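Local coordinates for transcription regulator AmtR (Mycobacterium smegmatis, PDB 5E57), which probably binds DNA as a TetR-family transcription factor that takes part in nitrogen regulation, at residues A105-P110 / L155-I160; A16-F21 / G99-G104. All coordinates share one frame; numbering follows the deposited sequence.

How the contacts relate
Both contacts are made by the segment that leads from helix 82-98 to helix 118-142, which is used twice in succession. Residues 99-104 turn toward helix 9-23 of the DNA-binding region in contact 2, and residues 105-110 then lie against helix 151-165 of the ligand-binding domain in contact 1. The two centres are about 12 Å apart, and the contacts touch: the side-chain ND2 of Asn-102 probably donates to Ile-160 O over 2.9 Å, while Leu-106 CD2 packs on Phe-21 O at 3.7 Å. One connection thus bridges the two domains, a place where, as in other TetR-family regulators, a change in the ligand-binding domain could be relayed to the DNA-binding helices.

Contact 1: A105-P110 / L155-I160; sequences ALYLLP and LVESVI. With ACT (acetate ion), chain D.
Ile-160 of helix 151-165 meets Ala-105 and Tyr-107, in the loop between helices 82-98 and 118-142, with its two branches. Its CG2 methyl, anti to the backbone N, lies 3.3 Å from Ala-105 N. The small alanine lets the helix come close, the CA atoms of Ala-105 and Ile-160 being 6.0 Å apart. The other branch ends in CD1, which approaches the Tyr-107 ring obliquely and comes within 4.0 Å of Tyr-107 CE2.

One turn earlier on the helix, Glu-157 brings its OE2 to 3.3 Å from the same Tyr-107 CE2, with carboxylate and ring planes 33° apart. The approach is oblique, and a weak electrostatic attraction to the C-H is possible. CG of Tyr-107 is anti to the carbonyl carbon (chi1 -69°), which sets the CE2 side of the ring beside Glu-157 and Ile-160; its OH gives a 2.8 Å hydrogen bond to O of an acetate ion, probably from the crystallisation liquor. The acetate oxygen lies near the ring plane, at the edge.

Acetate O is also 3.0 Å from Glu-157 OE2; two like charges this close would probably repel unless eased, by the salt bridge from Arg-124 of helix 118-142 to Glu-157 OE2 or by a proton on one of them. Tyr-107 OH has a further hydrogen-bond partner in Thr-63. Tyrosine, glutamate and arginine thus border a polar, acetate-occupied site among the helices of the TetR-type ligand-binding domain.

Contact 2: A16-F21 / G99-G104; sequences AAAELF and GRWNLG
An indole laid against a helix makes this interdomain contact: Trp-101, in the connection after helix 82-98, packs on Ala-18 and Glu-19 of helix 9-23, the first helix of the DNA-binding region. Glu-19 CB sits over one ring face as a CH-pi contact, 3.7 Å from the centroid of the Trp-101 six-membered ring and 19° off its normal. Because Glu-19 CG is anti to the backbone N (chi1 171°) and the chain stays extended, the rest of the side chain runs along the benzo part of the indole, by CH2 and CZ2. The carboxylate and indole planes are 24° apart, with Glu-19 OE1 3.4 Å from Trp-101 CZ2. Arg-100 CG lies against the opposite face, toward its rim.

Ala-18 CB fills the angle between two larger residues, 3.7 Å from Trp-101 CD1 and a tight 3.4 Å from Leu-103 CD2. A methyl group is small enough to let both approach the helix. Leu-59 of helix 52-61 also packs on Ala-18.

The polar edge of the indole is satisfied from the same helix, where Asp-15 OD1 accepts a hydrogen bond from Trp-101 NE1. Dispersion and CH-pi contacts therefore hold the two parts together, while that one directional bond probably fixes how the indole is turned.

Contact 1: A105-P110 / L155-I160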
loop_
_atom_site.group_PDB
_atom_site.type_symbol
_atom_site.label_atom_id
_atom_site.label_comp_id
_atom_site.label_asym_id
_atom_site.label_seq_id
_atom_site.Cartn_x
_atom_site.Cartn_y
_atom_site.Cartn_z
ATOM N N ALA A 105 -4.367 -4.988 -5.963
ATOM C CA ALA A 105 -5.349 -4.681 -4.981
ATOM C C ALA A 105 -5.875 -5.959 -4.358
ATOM O O ALA A 105 -6.454 -5.893 -3.298
ATOM C CB ALA A 105 -6.522 -3.934 -5.593
ATOM N N LEU A 106 -5.672 -7.107 -4.998
ATOM C CA LEU A 106 -6.211 -8.363 -4.413
ATOM C C LEU A 106 -5.265 -8.982 -3.319
ATOM O O LEU A 106 -5.645 -9.917 -2.616
ATOM C CB LEU A 106 -6.453 -9.345 -5.554
ATOM C CG LEU A 106 -7.419 -8.890 -6.661
ATOM C CD1 LEU A 106 -7.323 -9.906 -7.788
ATOM C CD2 LEU A 106 -8.857 -8.719 -6.156
ATOM N N TYR A 107 -4.065 -8.436 -3.153
ATOM C CA TYR A 107 -3.067 -9.008 -2.218
ATOM C C TYR A 107 -3.578 -9.060 -0.816
ATOM O O TYR A 107 -3.135 -9.854 -0.057
ATOM C CB TYR A 107 -1.780 -8.185 -2.223
ATOM C CG TYR A 107 -0.934 -8.253 -3.496
ATOM C CD1 TYR A 107 -1.138 -9.212 -4.469
ATOM C CD2 TYR A 107 0.134 -7.410 -3.660
ATOM C CE1 TYR A 107 -0.330 -9.279 -5.612
ATOM C CE2 TYR A 107 0.947 -7.493 -4.776
ATOM C CZ TYR A 107 0.709 -8.440 -5.724
ATOM O OH TYR A 107 1.502 -8.497 -6.804
ATOM N N LEU A 108 -4.513 -8.197 -0.455
ATOM C CA LEU A 108 -5.001 -8.127 0.892
ATOM C C LEU A 108 -6.272 -8.954 1.194
ATOM O O LEU A 108 -6.740 -8.989 2.320
ATOM C CB LEU A 108 -5.286 -6.680 1.192
ATOM C CG LEU A 108 -4.047 -5.774 1.006
ATOM C CD1 LEU A 108 -4.393 -4.344 1.475
ATOM C CD2 LEU A 108 -2.789 -6.315 1.708
ATOM N N LEU A 109 -6.801 -9.622 0.203
ATOM C CA LEU A 109 -7.925 -10.518 0.393
ATOM C C LEU A 109 -7.602 -11.514 1.506
ATOM O O LEU A 109 -6.600 -12.185 1.404
ATOM C CB LEU A 109 -8.085 -11.268 -0.895
ATOM C CG LEU A 109 -9.197 -11.020 -1.910
ATOM C CD1 LEU A 109 -9.950 -9.727 -1.817
ATOM C CD2 LEU A 109 -8.690 -11.357 -3.322
ATOM N N PRO A 110 -8.459 -11.645 2.540
ATOM C CA PRO A 110 -8.254 -12.720 3.519
ATOM C C PRO A 110 -8.173 -14.102 2.881
ATOM O O PRO A 110 -7.390 -14.884 3.351
ATOM C CB PRO A 110 -9.457 -12.617 4.451
ATOM C CG PRO A 110 -10.037 -11.254 4.197
ATOM C CD PRO A 110 -9.700 -10.897 2.789
ATOM N N LEU A 155 7.278 1.023 -1.302
ATOM C CA LEU A 155 7.107 2.100 -2.299
ATOM C C LEU A 155 6.671 1.594 -3.630
ATOM O O LEU A 155 5.754 2.148 -4.253
ATOM C CB LEU A 155 8.365 2.958 -2.465
ATOM C CG LEU A 155 8.535 3.902 -1.298
ATOM C CD1 LEU A 155 9.966 4.373 -1.168
ATOM C CD2 LEU A 155 7.599 5.075 -1.473
ATOM N N VAL A 156 7.191 0.448 -4.038
ATOM C CA VAL A 156 6.736 -0.135 -5.310
ATOM C C VAL A 156 5.303 -0.590 -5.271
ATOM O O VAL A 156 4.497 -0.325 -6.238
ATOM C CB VAL A 156 7.617 -1.339 -5.711
ATOM C CG1 VAL A 156 7.015 -2.145 -6.833
ATOM C CG2 VAL A 156 9.022 -0.883 -6.018
ATOM N N GLU A 157 4.945 -1.258 -4.174
ATOM C CA GLU A 157 3.581 -1.726 -3.985
ATOM C C GLU A 157 2.605 -0.564 -3.780
ATOM O O GLU A 157 1.416 -0.706 -4.052
ATOM C CB GLU A 157 3.495 -2.802 -2.836
ATOM C CG GLU A 157 4.155 -4.130 -3.327
ATOM C CD GLU A 157 3.588 -5.377 -2.695
ATOM O OE1 GLU A 157 3.026 -5.240 -1.591
ATOM O OE2 GLU A 157 3.758 -6.503 -3.285
ATOM N N SER A 158 3.104 0.598 -3.382
ATOM C CA SER A 158 2.211 1.745 -3.240
ATOM C C SER A 158 1.557 2.154 -4.535
ATOM O O SER A 158 0.511 2.828 -4.551
ATOM C CB SER A 158 2.895 2.931 -2.578
ATOM O OG SER A 158 3.611 3.679 -3.496
ATOM N N VAL A 159 2.080 1.730 -5.656
ATOM C CA VAL A 159 1.405 2.128 -6.937
ATOM C C VAL A 159 -0.033 1.550 -7.036
ATOM O O VAL A 159 -0.907 2.114 -7.720
ATOM C CB VAL A 159 2.280 1.877 -8.191
ATOM C CG1 VAL A 159 3.686 2.392 -7.987
ATOM C CG2 VAL A 159 2.319 0.412 -8.592
ATOM N N ILE A 160 -0.230 0.421 -6.359
ATOM C CA ILE A 160 -1.518 -0.246 -6.270
ATOM C C ILE A 160 -2.523 0.701 -5.577
ATOM O O ILE A 160 -3.607 0.936 -6.110
ATOM C CB ILE A 160 -1.465 -1.548 -5.493
ATOM C CG1 ILE A 160 -0.637 -2.638 -6.175
ATOM C CG2 ILE A 160 -2.887 -2.090 -5.266
ATOM C CD1 ILE A 160 -0.058 -3.631 -5.142
HETATM C C ACT D . 5.037 -7.014 -6.583
HETATM O O ACT D . 4.053 -7.556 -6.125
HETATM O OXT ACT D . 5.705 -6.294 -5.786
HETATM C CH3 ACT D . 5.369 -7.250 -8.062
#

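Contact 2: A16-F21 / G99-G104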
loop_
_atom_site.group_PDB
_atom_site.type_symbol
_atom_site.label_atom_id
_atom_site.label_comp_id
_atom_site.label_asym_id
_atom_site.label_seq_id
_atom_site.Cartn_x
_atom_site.Cartn_y
_atom_site.Cartn_z
ATOM N N ALA A 16 -11.684 -11.060 -17.950
ATOM C CA ALA A 16 -12.995 -10.862 -17.434
ATOM C C ALA A 16 -13.014 -10.998 -15.891
ATOM O O ALA A 16 -13.647 -10.197 -15.210
ATOM C CB ALA A 16 -13.970 -11.840 -18.095
ATOM N N ALA A 17 -12.311 -11.996 -15.360
ATOM C CA ALA A 17 -12.223 -12.205 -13.910
ATOM C C ALA A 17 -11.449 -11.058 -13.230
ATOM O O ALA A 17 -11.788 -10.663 -12.084
ATOM C CB ALA A 17 -11.536 -13.533 -13.609
ATOM N N ALA A 18 -10.393 -10.564 -13.883
ATOM C CA ALA A 18 -9.585 -9.469 -13.221
ATOM C C ALA A 18 -10.489 -8.252 -13.043
ATOM O O ALA A 18 -10.465 -7.542 -12.060
ATOM C CB ALA A 18 -8.349 -9.124 -14.050
ATOM N N GLU A 19 -11.331 -8.030 -14.017
ATOM C CA GLU A 19 -12.255 -6.918 -13.922
ATOM C C GLU A 19 -13.224 -7.071 -12.733
ATOM O O GLU A 19 -13.400 -6.150 -11.932
ATOM C CB GLU A 19 -13.038 -6.749 -15.223
ATOM C CG GLU A 19 -14.154 -5.720 -15.049
ATOM C CD GLU A 19 -14.757 -5.245 -16.365
ATOM O OE1 GLU A 19 -14.430 -5.793 -17.414
ATOM O OE2 GLU A 19 -15.590 -4.329 -16.312
ATOM N N LEU A 20 -13.886 -8.215 -12.657
ATOM C CA LEU A 20 -14.923 -8.432 -11.683
ATOM C C LEU A 20 -14.290 -8.545 -10.342
ATOM O O LEU A 20 -14.846 -8.050 -9.347
ATOM C CB LEU A 20 -15.724 -9.695 -12.016
ATOM C CG LEU A 20 -16.480 -9.610 -13.334
ATOM C CD1 LEU A 20 -16.689 -10.968 -13.928
ATOM C CD2 LEU A 20 -17.804 -8.863 -13.138
ATOM N N PHE A 21 -13.131 -9.197 -10.256
ATOM C CA PHE A 21 -12.563 -9.325 -8.912
ATOM C C PHE A 21 -12.138 -7.981 -8.388
ATOM O O PHE A 21 -12.241 -7.726 -7.180
ATOM C CB PHE A 21 -11.344 -10.235 -8.855
ATOM C CG PHE A 21 -11.621 -11.698 -9.221
ATOM C CD1 PHE A 21 -12.858 -12.212 -9.173
ATOM C CD2 PHE A 21 -10.577 -12.538 -9.521
ATOM C CE1 PHE A 21 -13.105 -13.541 -9.493
ATOM C CE2 PHE A 21 -10.798 -13.866 -9.859
ATOM C CZ PHE A 21 -12.078 -14.373 -9.847
ATOM N N GLY A 99 -0.947 -2.750 -15.738
ATOM C CA GLY A 99 -2.086 -3.626 -15.827
ATOM C C GLY A 99 -3.330 -2.927 -16.409
ATOM O O GLY A 99 -3.605 -1.777 -16.117
ATOM N N ARG A 100 -4.102 -3.607 -17.229
ATOM C CA ARG A 100 -5.435 -3.094 -17.492
ATOM C C ARG A 100 -6.274 -2.942 -16.172
ATOM O O ARG A 100 -7.029 -2.004 -16.008
ATOM C CB ARG A 100 -6.127 -4.029 -18.466
ATOM C CG ARG A 100 -7.580 -3.666 -18.686
ATOM C CD ARG A 100 -7.742 -2.403 -19.497
ATOM N NE ARG A 100 -9.150 -2.007 -19.590
ATOM C CZ ARG A 100 -9.806 -1.288 -18.681
ATOM N NH1 ARG A 100 -9.194 -0.884 -17.567
ATOM N NH2 ARG A 100 -11.086 -0.982 -18.883
ATOM N N TRP A 101 -6.075 -3.850 -15.214
ATOM C CA TRP A 101 -6.824 -3.909 -13.974
ATOM C C TRP A 101 -5.862 -3.910 -12.785
ATOM O O TRP A 101 -4.738 -4.345 -12.873
ATOM C CB TRP A 101 -7.734 -5.157 -13.927
ATOM C CG TRP A 101 -8.634 -5.259 -15.124
ATOM C CD1 TRP A 101 -8.527 -6.128 -16.150
ATOM C CD2 TRP A 101 -9.744 -4.422 -15.419
ATOM N NE1 TRP A 101 -9.540 -5.944 -17.028
ATOM C CE2 TRP A 101 -10.290 -4.873 -16.631
ATOM C CE3 TRP A 101 -10.344 -3.346 -14.756
ATOM C CZ2 TRP A 101 -11.413 -4.275 -17.235
ATOM C CZ3 TRP A 101 -11.470 -2.747 -15.334
ATOM C CH2 TRP A 101 -11.987 -3.203 -16.588
ATOM N N ASN A 102 -6.302 -3.386 -11.663
ATOM C CA ASN A 102 -5.390 -3.195 -10.541
ATOM C C ASN A 102 -5.263 -4.462 -9.682
ATOM O O ASN A 102 -5.680 -4.487 -8.532
ATOM C CB ASN A 102 -5.863 -1.970 -9.707
ATOM C CG ASN A 102 -4.872 -1.561 -8.629
ATOM O OD1 ASN A 102 -3.675 -1.809 -8.745
ATOM N ND2 ASN A 102 -5.369 -0.888 -7.591
ATOM N N LEU A 103 -4.630 -5.500 -10.228
ATOM C CA LEU A 103 -4.625 -6.857 -9.570
ATOM C C LEU A 103 -3.929 -6.857 -8.233
ATOM O O LEU A 103 -4.261 -7.595 -7.365
ATOM C CB LEU A 103 -3.971 -7.900 -10.457
ATOM C CG LEU A 103 -4.688 -8.112 -11.806
ATOM C CD1 LEU A 103 -3.764 -8.846 -12.788
ATOM C CD2 LEU A 103 -6.050 -8.784 -11.593
ATOM N N GLY A 104 -2.980 -5.956 -8.018
ATOM C CA GLY A 104 -2.298 -5.939 -6.737
ATOM C C GLY A 104 -3.218 -5.579 -5.615
ATOM O O GLY A 104 -2.892 -5.778 -4.430
#